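PDB 3NUR: amidohydrolase from Staphylococcus aureus, which probably hydrolyses carbon–nitrogen bonds of linear amides, as a putative metal-dependent amidohydrolase with a TIM-barrel fold. Local coordinates for residues A[34-39]-A[92-97]; A[113-118]-A[131-136]; A[139-144]-A[175-180]. One frame throughout, in Å; residues are numbered along the deposited sequence.

Interaction 1 of 3, residues A[34-39]-A[92-97]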
ATOM      1  N   GLU A  34      12.311 -16.761  -2.239  1.00 16.80           N
ATOM      2  CA  GLU A  34      12.050 -18.211  -2.185  1.00 18.81           C
ATOM      3  C   GLU A  34      12.360 -18.853  -0.828  1.00 23.30           C
ATOM      4  O   GLU A  34      11.497 -19.537  -0.277  1.00 22.39           O
ATOM      5  CB  GLU A  34      12.785 -18.933  -3.318  1.00 20.57           C
ATOM      6  CG  GLU A  34      12.294 -20.352  -3.547  1.00 37.11           C
ATOM      7  CD  GLU A  34      13.089 -21.090  -4.605  1.00 64.32           C
ATOM      8  OE1 GLU A  34      12.790 -20.907  -5.807  1.00 66.34           O
ATOM      9  OE2 GLU A  34      14.031 -21.829  -4.235  1.00 57.53           O
ATOM     10  N   ASP A  35      13.560 -18.585  -0.275  1.00 21.73           N
ATOM     11  CA  ASP A  35      13.981 -19.126   1.021  1.00 22.57           C
ATOM     12  C   ASP A  35      13.099 -18.666   2.177  1.00 26.18           C
ATOM     13  O   ASP A  35      12.866 -19.443   3.107  1.00 26.13           O
ATOM     14  CB  ASP A  35      15.465 -18.836   1.279  1.00 24.95           C
ATOM     15  CG  ASP A  35      16.439 -19.683   0.457  1.00 41.48           C
ATOM     16  OD1 ASP A  35      15.972 -20.569  -0.307  1.00 42.20           O
ATOM     17  OD2 ASP A  35      17.670 -19.462   0.581  1.00 49.61           O
ATOM     18  N   ILE A  36      12.553 -17.427   2.091  1.00 20.95           N
ATOM     19  CA  ILE A  36      11.647 -16.883   3.109  1.00 19.46           C
ATOM     20  C   ILE A  36      10.290 -17.536   2.921  1.00 22.54           C
ATOM     21  O   ILE A  36       9.637 -17.866   3.915  1.00 21.22           O
ATOM     22  CB  ILE A  36      11.603 -15.323   3.102  1.00 22.66           C
ATOM     23  CG1 ILE A  36      12.983 -14.763   3.480  1.00 22.42           C
ATOM     24  CG2 ILE A  36      10.491 -14.760   4.041  1.00 22.66           C
ATOM     25  CD1 ILE A  36      13.123 -13.304   3.418  1.00 26.09           C
ATOM     26  N   GLN A  37       9.886 -17.779   1.649  1.00 19.27           N
ATOM     27  CA  GLN A  37       8.606 -18.448   1.359  1.00 19.97           C
ATOM     28  C   GLN A  37       8.540 -19.866   1.937  1.00 26.50           C
ATOM     29  O   GLN A  37       7.472 -20.282   2.373  1.00 26.26           O
ATOM     30  CB  GLN A  37       8.276 -18.476  -0.141  1.00 20.65           C
ATOM     31  CG  GLN A  37       8.109 -17.095  -0.794  1.00 21.69           C
ATOM     32  CD  GLN A  37       6.984 -16.274  -0.225  1.00 29.20           C
ATOM     33  OE1 GLN A  37       7.148 -15.564   0.778  1.00 24.44           O
ATOM     34  NE2 GLN A  37       5.835 -16.298  -0.891  1.00 24.60           N
ATOM     35  N   LYS A  38       9.672 -20.598   1.937  1.00 25.75           N
ATOM     36  CA  LYS A  38       9.749 -21.961   2.498  1.00 27.36           C
ATOM     37  C   LYS A  38       9.456 -21.924   4.010  1.00 35.06           C
ATOM     38  O   LYS A  38       8.844 -22.850   4.535  1.00 35.05           O
ATOM     39  CB  LYS A  38      11.144 -22.571   2.264  1.00 30.25           C
ATOM     40  CG  LYS A  38      11.553 -22.769   0.810  1.00 40.46           C
ATOM     41  CD  LYS A  38      13.026 -23.215   0.737  1.00 51.54           C
ATOM     42  CE  LYS A  38      13.632 -23.136  -0.647  1.00 61.41           C
ATOM     43  NZ  LYS A  38      13.097 -24.182  -1.555  1.00 68.66           N
ATOM     44  N   GLU A  39       9.872 -20.836   4.691  1.00 33.55           N
ATOM     45  CA  GLU A  39       9.689 -20.624   6.135  1.00 34.18           C
ATOM     46  C   GLU A  39       8.304 -20.102   6.516  1.00 40.73           C
ATOM     47  O   GLU A  39       7.757 -20.544   7.528  1.00 42.12           O
ATOM     48  CB  GLU A  39      10.790 -19.713   6.718  1.00 35.42           C
ATOM     49  CG  GLU A  39      12.217 -20.214   6.529  1.00 45.52           C
ATOM     50  CD  GLU A  39      12.563 -21.582   7.098  1.00 72.73           C
ATOM     51  OE1 GLU A  39      11.978 -21.978   8.133  1.00 62.86           O
ATOM     52  OE2 GLU A  39      13.454 -22.247   6.519  1.00 71.26           O
ATOM     53  N   LEU A  92       9.416  -1.199  -4.422  1.00  8.93           N
ATOM     54  CA  LEU A  92       9.256  -2.619  -4.125  1.00  9.21           C
ATOM     55  C   LEU A  92       8.835  -2.934  -2.679  1.00 12.09           C
ATOM     56  O   LEU A  92       9.384  -2.365  -1.733  1.00 12.70           O
ATOM     57  CB  LEU A  92      10.556  -3.390  -4.487  1.00  8.72           C
ATOM     58  CG  LEU A  92      10.966  -3.446  -5.972  1.00 12.36           C
ATOM     59  CD1 LEU A  92      12.301  -4.193  -6.150  1.00 11.57           C
ATOM     60  CD2 LEU A  92       9.921  -4.137  -6.798  1.00 13.82           C
ATOM     61  N   SER A  93       7.854  -3.851  -2.536  1.00  9.10           N
ATOM     62  CA  SER A  93       7.323  -4.312  -1.248  1.00  9.07           C
ATOM     63  C   SER A  93       7.114  -5.822  -1.263  1.00 10.62           C
ATOM     64  O   SER A  93       6.915  -6.372  -2.333  1.00 10.26           O
ATOM     65  CB  SER A  93       5.989  -3.643  -0.976  1.00 12.25           C
ATOM     66  OG  SER A  93       5.067  -3.935  -2.017  1.00 17.57           O
ATOM     67  N   TYR A  94       7.154  -6.499  -0.092  1.00  8.80           N
ATOM     68  CA  TYR A  94       6.950  -7.946  -0.039  1.00  8.64           C
ATOM     69  C   TYR A  94       5.524  -8.317  -0.466  1.00 14.05           C
ATOM     70  O   TYR A  94       4.573  -7.629  -0.090  1.00 16.42           O
ATOM     71  CB  TYR A  94       7.278  -8.519   1.352  1.00  9.73           C
ATOM     72  CG  TYR A  94       7.800  -9.936   1.272  1.00 10.24           C
ATOM     73  CD1 TYR A  94       9.168 -10.199   1.302  1.00 12.08           C
ATOM     74  CD2 TYR A  94       6.926 -11.016   1.138  1.00 10.08           C
ATOM     75  CE1 TYR A  94       9.657 -11.505   1.174  1.00 11.24           C
ATOM     76  CE2 TYR A  94       7.400 -12.323   1.036  1.00  9.32           C
ATOM     77  CZ  TYR A  94       8.768 -12.561   1.041  1.00 12.90           C
ATOM     78  OH  TYR A  94       9.232 -13.848   0.942  1.00 15.04           O
ATOM     79  N   GLY A  95       5.407  -9.361  -1.275  1.00  9.64           N
ATOM     80  CA  GLY A  95       4.142  -9.854  -1.810  1.00  9.67           C
ATOM     81  C   GLY A  95       3.477 -10.916  -0.957  1.00 14.66           C
ATOM     82  O   GLY A  95       3.472 -10.824   0.275  1.00 14.04           O
ATOM     83  N   ASN A  96       2.866 -11.907  -1.614  1.00 12.84           N
ATOM     84  CA  ASN A  96       2.112 -12.974  -0.933  1.00 14.23           C
ATOM     85  C   ASN A  96       2.939 -13.711   0.101  1.00 18.49           C
ATOM     86  O   ASN A  96       4.101 -14.005  -0.148  1.00 18.48           O
ATOM     87  CB  ASN A  96       1.558 -13.961  -1.949  1.00 18.87           C
ATOM     88  CG  ASN A  96       0.628 -13.349  -2.959  1.00 38.23           C
ATOM     89  OD1 ASN A  96       0.050 -12.269  -2.753  1.00 32.86           O
ATOM     90  ND2 ASN A  96       0.468 -14.034  -4.080  1.00 28.79           N
ATOM     91  N   GLY A  97       2.341 -13.970   1.260  1.00 16.45           N
ATOM     92  CA  GLY A  97       3.010 -14.680   2.348  1.00 16.33           C
ATOM     93  C   GLY A  97       4.059 -13.868   3.074  1.00 19.46           C
ATOM     94  O   GLY A  97       5.042 -14.422   3.562  1.00 20.52           O
TER
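Q37 and Y94 meet side by side, their side chains running past each other in opposite directions, with the amide plane turned 49° from the ring. The amide oxygen OE1 lies at the ring's edge, close to its plane, and accepts a hydrogen bond from the phenol: Y94 OH to Q37 OE1 is 2.7 Å. The hydroxyl approaches from above the amide's carbonyl plane, 41° out of it. The other end of the same amide is used too, because Q37 NE2 donates to the backbone O of N96 at 3.0 Å. A bend at chi2 (-62°) turns the amide toward 92-97, where both OE1 and NE2 find partners. Glutamine suits the place, since one flat group can accept from a phenol and donate to a carbonyl at once. The phenol oxygen is also bonded to the backbone N of I33, so it is gripped from two residues. I36 approaches Y94 obliquely; its methyl CG2 lies 3.5 Å from Y94 OH and 4.1 Å from Y94 CZ, while its beta-branched side chain also packs on A114 of helix 104-124. G97, at positive phi, turns the loop beside the amide. Helix 34-39 is thus tied to the C-terminal end of parallel strand 87-94, the end of a TIM barrel where active sites lie; the calcium ion is about 7 Å from the N96 side chain.

Interaction 2 of 3, residues A[113-118]-A[131-136]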
ATOM      1  N   LYS A 113      15.728 -10.133   7.137  1.00 14.95           N
ATOM      2  CA  LYS A 113      16.304 -10.830   6.009  1.00 14.59           C
ATOM      3  C   LYS A 113      15.718 -10.332   4.688  1.00 14.68           C
ATOM      4  O   LYS A 113      16.460 -10.113   3.725  1.00 11.38           O
ATOM      5  CB  LYS A 113      15.984 -12.298   6.146  1.00 18.81           C
ATOM      6  CG  LYS A 113      16.862 -13.196   5.285  1.00 37.07           C
ATOM      7  CD  LYS A 113      17.749 -14.004   6.179  1.00 54.67           C
ATOM      8  CE  LYS A 113      17.024 -14.546   7.392  1.00 66.51           C
ATOM      9  NZ  LYS A 113      17.958 -15.177   8.336  1.00 74.15           N
ATOM     10  N   ALA A 114      14.366 -10.159   4.675  1.00 11.06           N
ATOM     11  CA  ALA A 114      13.731  -9.704   3.451  1.00 11.67           C
ATOM     12  C   ALA A 114      14.276  -8.315   3.105  1.00 12.84           C
ATOM     13  O   ALA A 114      14.701  -8.096   1.962  1.00 11.75           O
ATOM     14  CB  ALA A 114      12.215  -9.678   3.612  1.00 12.52           C
ATOM     15  N   ASN A 115      14.302  -7.388   4.094  1.00  9.80           N
ATOM     16  CA  ASN A 115      14.791  -6.014   3.876  1.00 10.24           C
ATOM     17  C   ASN A 115      16.257  -5.972   3.423  1.00 14.53           C
ATOM     18  O   ASN A 115      16.595  -5.221   2.503  1.00 13.62           O
ATOM     19  CB  ASN A 115      14.572  -5.161   5.121  1.00  9.51           C
ATOM     20  CG  ASN A 115      13.101  -4.983   5.427  1.00 15.63           C
ATOM     21  OD1 ASN A 115      12.273  -4.811   4.519  1.00 10.60           O
ATOM     22  ND2 ASN A 115      12.761  -4.947   6.705  1.00 11.39           N
ATOM     23  N   ASP A 116      17.105  -6.809   4.027  1.00 12.83           N
ATOM     24  CA  ASP A 116      18.523  -6.873   3.642  1.00 13.11           C
ATOM     25  C   ASP A 116      18.686  -7.370   2.215  1.00 15.88           C
ATOM     26  O   ASP A 116      19.483  -6.797   1.469  1.00 14.79           O
ATOM     27  CB  ASP A 116      19.321  -7.772   4.610  1.00 15.35           C
ATOM     28  CG  ASP A 116      19.691  -7.102   5.928  1.00 26.66           C
ATOM     29  OD1 ASP A 116      19.530  -5.861   6.037  1.00 24.78           O
ATOM     30  OD2 ASP A 116      20.171  -7.812   6.839  1.00 33.68           O
ATOM     31  N   GLN A 117      17.939  -8.425   1.832  1.00 13.74           N
ATOM     32  CA  GLN A 117      18.045  -8.973   0.473  1.00 13.72           C
ATOM     33  C   GLN A 117      17.523  -7.972  -0.546  1.00 14.84           C
ATOM     34  O   GLN A 117      18.104  -7.822  -1.622  1.00 12.96           O
ATOM     35  CB  GLN A 117      17.336 -10.326   0.340  1.00 15.06           C
ATOM     36  CG  GLN A 117      18.079 -11.460   1.043  1.00 32.17           C
ATOM     37  CD  GLN A 117      17.639 -12.820   0.563  1.00 56.65           C
ATOM     38  OE1 GLN A 117      17.639 -13.124  -0.638  1.00 54.44           O
ATOM     39  NE2 GLN A 117      17.299 -13.688   1.500  1.00 54.58           N
ATOM     40  N   LEU A 118      16.438  -7.256  -0.193  1.00 11.15           N
ATOM     41  CA  LEU A 118      15.880  -6.223  -1.060  1.00  9.89           C
ATOM     42  C   LEU A 118      16.895  -5.108  -1.279  1.00 13.58           C
ATOM     43  O   LEU A 118      17.110  -4.708  -2.423  1.00 12.55           O
ATOM     44  CB  LEU A 118      14.568  -5.633  -0.485  1.00 10.15           C
ATOM     45  CG  LEU A 118      13.894  -4.552  -1.386  1.00 14.05           C
ATOM     46  CD1 LEU A 118      13.536  -5.128  -2.784  1.00 14.07           C
ATOM     47  CD2 LEU A 118      12.655  -3.935  -0.696  1.00 11.44           C
ATOM     48  N   GLY A 131      13.036   1.056  -2.275  1.00  8.76           N
ATOM     49  CA  GLY A 131      12.478   0.049  -1.379  1.00  8.52           C
ATOM     50  C   GLY A 131      11.503   0.558  -0.345  1.00 11.37           C
ATOM     51  O   GLY A 131      11.651   1.670   0.175  1.00 10.37           O
ATOM     52  N   PHE A 132      10.495  -0.276  -0.051  1.00  8.46           N
ATOM     53  CA  PHE A 132       9.546  -0.062   1.030  1.00  8.42           C
ATOM     54  C   PHE A 132       9.834  -1.165   2.041  1.00 12.15           C
ATOM     55  O   PHE A 132      10.075  -2.325   1.653  1.00 10.60           O
ATOM     56  CB  PHE A 132       8.071  -0.105   0.540  1.00  9.93           C
ATOM     57  CG  PHE A 132       7.431   1.240   0.205  1.00 12.47           C
ATOM     58  CD1 PHE A 132       8.160   2.422   0.295  1.00 15.10           C
ATOM     59  CD2 PHE A 132       6.122   1.311  -0.259  1.00 16.48           C
ATOM     60  CE1 PHE A 132       7.568   3.663  -0.010  1.00 17.04           C
ATOM     61  CE2 PHE A 132       5.536   2.548  -0.582  1.00 18.89           C
ATOM     62  CZ  PHE A 132       6.257   3.715  -0.430  1.00 16.95           C
ATOM     63  N   ALA A 133       9.859  -0.793   3.319  1.00  8.52           N
ATOM     64  CA  ALA A 133      10.140  -1.728   4.425  1.00  8.61           C
ATOM     65  C   ALA A 133       9.034  -2.759   4.645  1.00 11.61           C
ATOM     66  O   ALA A 133       7.845  -2.457   4.460  1.00 10.83           O
ATOM     67  CB  ALA A 133      10.327  -0.941   5.706  1.00  9.89           C
ATOM     68  N   THR A 134       9.439  -3.973   5.046  1.00  9.91           N
ATOM     69  CA  THR A 134       8.571  -5.075   5.473  1.00 10.02           C
ATOM     70  C   THR A 134       8.795  -5.135   6.988  1.00 13.14           C
ATOM     71  O   THR A 134       9.941  -5.238   7.440  1.00 12.81           O
ATOM     72  CB  THR A 134       8.857  -6.376   4.722  1.00 13.39           C
ATOM     73  OG1 THR A 134       8.671  -6.127   3.326  1.00 12.36           O
ATOM     74  CG2 THR A 134       7.930  -7.518   5.160  1.00 11.14           C
ATOM     75  N   LEU A 135       7.717  -4.956   7.765  1.00  8.80           N
ATOM     76  CA  LEU A 135       7.825  -4.816   9.221  1.00  8.79           C
ATOM     77  C   LEU A 135       7.171  -5.901  10.028  1.00 12.85           C
ATOM     78  O   LEU A 135       6.053  -6.274   9.713  1.00 11.49           O
ATOM     79  CB  LEU A 135       7.247  -3.460   9.669  1.00  8.99           C
ATOM     80  CG  LEU A 135       7.787  -2.206   8.954  1.00 12.17           C
ATOM     81  CD1 LEU A 135       7.011  -0.991   9.366  1.00 12.41           C
ATOM     82  CD2 LEU A 135       9.286  -2.026   9.218  1.00 13.20           C
ATOM     83  N   PRO A 136       7.783  -6.318  11.159  1.00 10.86           N
ATOM     84  CA  PRO A 136       7.124  -7.315  12.018  1.00 10.08           C
ATOM     85  C   PRO A 136       6.075  -6.630  12.912  1.00 12.80           C
ATOM     86  O   PRO A 136       6.294  -6.417  14.098  1.00 12.64           O
ATOM     87  CB  PRO A 136       8.299  -7.906  12.807  1.00 11.67           C
ATOM     88  CG  PRO A 136       9.275  -6.753  12.943  1.00 15.40           C
ATOM     89  CD  PRO A 136       9.122  -5.932  11.684  1.00 12.15           C
TER
HETATM   90  O   HOH W   1      10.859  -5.058   2.085  1.00 13.08           O
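N115 turns its carboxamide to the backbone of T134 and bonds to both the N and the O of that one residue. T134 N donates to N115 OD1 at 3.0 Å, lying in the carbonyl plane on a lone pair, with an N-H...O angle of 161°. In return N115 ND2 donates to T134 O at 2.9 Å, again on a lone pair and in the carbonyl plane. The paired bonds fix the rotation of the amide and show which end is oxygen and which is nitrogen. ND2 has a further partner in E146 OE2 on helix 140-152, so this asparagine links three parts of the chain. Its CG stands anti to the carbonyl carbon (chi1 -65°), which carries the amide from helix 104-124 toward the loop.

T134 contributes more than its backbone. A water accepts a hydrogen bond from T134 OG1 at 2.7 Å and donates one each to N115 OD1 and to the backbone O of F132. OD1 therefore accepts twice, from an amide N-H and from water, and the threonine hydroxyl is satisfied although it lies 4.0 Å from N115 OD1.

One helical turn on, L118 supplies the apolar part. Its CD2 methyl rests 4.0 Å from G131 CA, where the absence of a side chain lets the leucine come close to the backbone as the strand ends; L92 and F156 also touch L118.

All of the touching residues are buried, and the N115 amide is satisfied by the T134 backbone, a water and, at ND2, the E146 carboxylate. Such complementarity implies a specific, directional link between helix and loop, which probably offsets much of the cost of burying the amide.

Interaction 3 of 3, residues A[139-144]-A[175-180]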
ATOM      1  N   GLU A 139       5.168  -7.245  16.582  1.00 12.87           N
ATOM      2  CA  GLU A 139       6.178  -6.836  17.570  1.00 12.00           C
ATOM      3  C   GLU A 139       6.390  -5.311  17.362  1.00 15.24           C
ATOM      4  O   GLU A 139       7.392  -4.919  16.757  1.00 13.64           O
ATOM      5  CB  GLU A 139       7.456  -7.632  17.314  1.00 12.62           C
ATOM      6  CG  GLU A 139       7.327  -9.104  17.653  1.00 14.42           C
ATOM      7  CD  GLU A 139       7.265  -9.348  19.148  1.00 17.44           C
ATOM      8  OE1 GLU A 139       7.758  -8.492  19.917  1.00 16.37           O
ATOM      9  OE2 GLU A 139       6.700 -10.387  19.547  1.00 14.49           O
ATOM     10  N   PRO A 140       5.437  -4.431  17.791  1.00 12.82           N
ATOM     11  CA  PRO A 140       5.515  -3.008  17.393  1.00 12.92           C
ATOM     12  C   PRO A 140       6.772  -2.218  17.692  1.00 16.97           C
ATOM     13  O   PRO A 140       7.197  -1.430  16.847  1.00 14.96           O
ATOM     14  CB  PRO A 140       4.262  -2.378  18.014  1.00 14.72           C
ATOM     15  CG  PRO A 140       3.797  -3.363  19.046  1.00 18.12           C
ATOM     16  CD  PRO A 140       4.156  -4.705  18.480  1.00 13.77           C
ATOM     17  N   GLU A 141       7.387  -2.434  18.867  1.00 15.27           N
ATOM     18  CA  GLU A 141       8.610  -1.696  19.181  1.00 15.89           C
ATOM     19  C   GLU A 141       9.758  -2.191  18.297  1.00 18.14           C
ATOM     20  O   GLU A 141      10.516  -1.358  17.780  1.00 16.78           O
ATOM     21  CB  GLU A 141       8.924  -1.697  20.692  1.00 18.12           C
ATOM     22  CG  GLU A 141       7.762  -1.144  21.504  1.00 34.46           C
ATOM     23  CD  GLU A 141       8.096  -0.093  22.540  1.00 73.07           C
ATOM     24  OE1 GLU A 141       8.323  -0.471  23.712  1.00 78.06           O
ATOM     25  OE2 GLU A 141       8.071   1.111  22.194  1.00 72.91           O
ATOM     26  N   ALA A 142       9.808  -3.521  18.022  1.00 14.74           N
ATOM     27  CA  ALA A 142      10.813  -4.092  17.130  1.00 14.74           C
ATOM     28  C   ALA A 142      10.550  -3.608  15.695  1.00 15.88           C
ATOM     29  O   ALA A 142      11.500  -3.328  14.967  1.00 14.37           O
ATOM     30  CB  ALA A 142      10.787  -5.606  17.191  1.00 15.80           C
ATOM     31  N   ALA A 143       9.264  -3.470  15.313  1.00 11.85           N
ATOM     32  CA  ALA A 143       8.875  -2.980  13.981  1.00 11.44           C
ATOM     33  C   ALA A 143       9.326  -1.535  13.784  1.00 14.28           C
ATOM     34  O   ALA A 143       9.829  -1.193  12.714  1.00 12.37           O
ATOM     35  CB  ALA A 143       7.366  -3.087  13.789  1.00 12.01           C
ATOM     36  N   ALA A 144       9.174  -0.687  14.815  1.00 11.89           N
ATOM     37  CA  ALA A 144       9.606   0.714  14.738  1.00 12.16           C
ATOM     38  C   ALA A 144      11.137   0.821  14.590  1.00 14.39           C
ATOM     39  O   ALA A 144      11.614   1.665  13.843  1.00 13.15           O
ATOM     40  CB  ALA A 144       9.124   1.494  15.962  1.00 12.86           C
ATOM     41  N   TYR A 175       0.295   0.104  18.790  1.00 13.00           N
ATOM     42  CA  TYR A 175       0.832   0.297  17.442  1.00 11.83           C
ATOM     43  C   TYR A 175       1.144   1.751  17.123  1.00 14.84           C
ATOM     44  O   TYR A 175       1.761   2.024  16.097  1.00 14.14           O
ATOM     45  CB  TYR A 175      -0.088  -0.354  16.376  1.00 11.74           C
ATOM     46  CG  TYR A 175      -0.369  -1.808  16.687  1.00 12.07           C
ATOM     47  CD1 TYR A 175       0.635  -2.768  16.591  1.00 13.72           C
ATOM     48  CD2 TYR A 175      -1.626  -2.215  17.124  1.00 12.18           C
ATOM     49  CE1 TYR A 175       0.405  -4.095  16.955  1.00 15.01           C
ATOM     50  CE2 TYR A 175      -1.878  -3.544  17.454  1.00 13.21           C
ATOM     51  CZ  TYR A 175      -0.859  -4.480  17.374  1.00 18.04           C
ATOM     52  OH  TYR A 175      -1.102  -5.786  17.735  1.00 15.46           O
ATOM     53  N   ASP A 176       0.794   2.683  18.031  1.00 12.89           N
ATOM     54  CA  ASP A 176       1.042   4.118  17.827  1.00 13.86           C
ATOM     55  C   ASP A 176       2.503   4.415  17.418  1.00 16.64           C
ATOM     56  O   ASP A 176       2.725   5.220  16.521  1.00 15.53           O
ATOM     57  CB  ASP A 176       0.674   4.913  19.095  1.00 17.04           C
ATOM     58  CG  ASP A 176       0.748   6.405  18.875  1.00 24.83           C
ATOM     59  OD1 ASP A 176      -0.239   6.979  18.382  1.00 25.96           O
ATOM     60  OD2 ASP A 176       1.801   6.980  19.145  1.00 26.74           O
ATOM     61  N   ILE A 177       3.474   3.705  18.031  1.00 14.29           N
ATOM     62  CA  ILE A 177       4.909   3.849  17.766  1.00 12.33           C
ATOM     63  C   ILE A 177       5.299   3.711  16.281  1.00 14.64           C
ATOM     64  O   ILE A 177       6.250   4.367  15.839  1.00 14.93           O
ATOM     65  CB  ILE A 177       5.740   2.904  18.696  1.00 14.43           C
ATOM     66  CG1 ILE A 177       7.256   3.236  18.694  1.00 15.23           C
ATOM     67  CG2 ILE A 177       5.485   1.420  18.413  1.00 14.35           C
ATOM     68  CD1 ILE A 177       7.605   4.657  19.159  1.00 24.01           C
ATOM     69  N   ILE A 178       4.560   2.883  15.521  1.00 10.46           N
ATOM     70  CA  ILE A 178       4.839   2.664  14.095  1.00  9.93           C
ATOM     71  C   ILE A 178       4.553   3.956  13.310  1.00 12.36           C
ATOM     72  O   ILE A 178       5.378   4.367  12.492  1.00 11.00           O
ATOM     73  CB  ILE A 178       4.071   1.418  13.553  1.00 12.79           C
ATOM     74  CG1 ILE A 178       4.559   0.121  14.270  1.00 12.58           C
ATOM     75  CG2 ILE A 178       4.214   1.305  12.012  1.00 13.70           C
ATOM     76  CD1 ILE A 178       3.651  -1.166  14.062  1.00 19.72           C
ATOM     77  N   PHE A 179       3.395   4.595  13.589  1.00 10.14           N
ATOM     78  CA  PHE A 179       2.969   5.837  12.934  1.00 10.45           C
ATOM     79  C   PHE A 179       3.850   7.007  13.353  1.00 13.32           C
ATOM     80  O   PHE A 179       4.190   7.824  12.510  1.00 11.68           O
ATOM     81  CB  PHE A 179       1.476   6.105  13.189  1.00 11.24           C
ATOM     82  CG  PHE A 179       0.654   4.919  12.731  1.00 11.18           C
ATOM     83  CD1 PHE A 179       0.350   4.739  11.381  1.00 12.99           C
ATOM     84  CD2 PHE A 179       0.240   3.950  13.636  1.00 12.00           C
ATOM     85  CE1 PHE A 179      -0.363   3.613  10.949  1.00 12.72           C
ATOM     86  CE2 PHE A 179      -0.468   2.821  13.203  1.00 14.52           C
ATOM     87  CZ  PHE A 179      -0.751   2.652  11.866  1.00 12.71           C
ATOM     88  N   LYS A 180       4.218   7.078  14.653  1.00 11.41           N
ATOM     89  CA  LYS A 180       5.107   8.103  15.199  1.00 12.01           C
ATOM     90  C   LYS A 180       6.454   8.021  14.473  1.00 15.03           C
ATOM     91  O   LYS A 180       6.994   9.046  14.076  1.00 14.04           O
ATOM     92  CB  LYS A 180       5.313   7.862  16.704  1.00 14.22           C
ATOM     93  CG  LYS A 180       6.139   8.945  17.397  1.00 24.13           C
ATOM     94  CD  LYS A 180       6.185   8.680  18.903  1.00 28.85           C
ATOM     95  CE  LYS A 180       6.560   9.913  19.676  1.00 45.73           C
ATOM     96  NZ  LYS A 180       6.385   9.707  21.139  1.00 60.40           N
TER
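Two neighbouring helices on the outside of the TIM barrel pack here through apolar side chains, P140, A143 and A144 of helix 140-152 against Y175 and against I177 and I178 of helix 176-185. As expected for successive helices in a beta/alpha barrel, their short axes run nearly parallel, 13° apart, with a closest approach of 8.6 Å. Strand 159-162 lies between them in the sequence, and strand 189-192 follows the second helix and pairs parallel with strand 159-162.

P140 opens its helix, a position proline tolerates well because the first turn needs no N-H donor there. Its ring lies obliquely against the Y175 ring, P140 CB being 3.9 Å from Y175 CD1, and CG and CD follow along the same side of the tyrosine toward CE1. The aromatic ring packs on proline while its hydroxyl is bonded outside the pair, to D167 OD1.

Behind the proline, two isoleucines divide the surface. I178 sends CD1 between the helices to reach both P140 CB and A143 CB, each at 4.2 Å. Alanines suit the facing side of helix 140-152, since their small side chains allow the branched isoleucines to approach the backbone; the CA atoms of A144 and I178 are only 5.2 Å apart. On the exposed side E141 crosses I177 at about a right angle, its OE2 lying 4.2 Å from I177 CG1.

I177 spreads its two branches over residues one turn apart, P140 and A144. With CG1 anti to the backbone N (chi1 -167°), that branch meets A144 CB at 3.7 Å, while the methyl CG2 sits 3.7 Å from P140 O.

In the fold
Interactions 1 and 2 are neighbours, their centres 10 Å apart, and are joined through strand 87-94 and helix 104-124: L92 O lies 2.9 Å from F132 N in a probable hydrogen bond, and Y94 CB packs against T134 OG1. Interaction 2 is wholly buried and relies on paired amide bonds and a water. Interaction 1, only partly buried, places a glutamine amide between a phenol and a carbonyl, in a loop whose N96 side chain approaches the calcium ion. Interaction 3 lies farther round the barrel and is also partly buried, but is mainly apolar packing without cross-segment hydrogen bonds. It touches interaction 2 where P136 and L135 meet A143, and remains about 14 Å from interaction 1 at the nearest atoms.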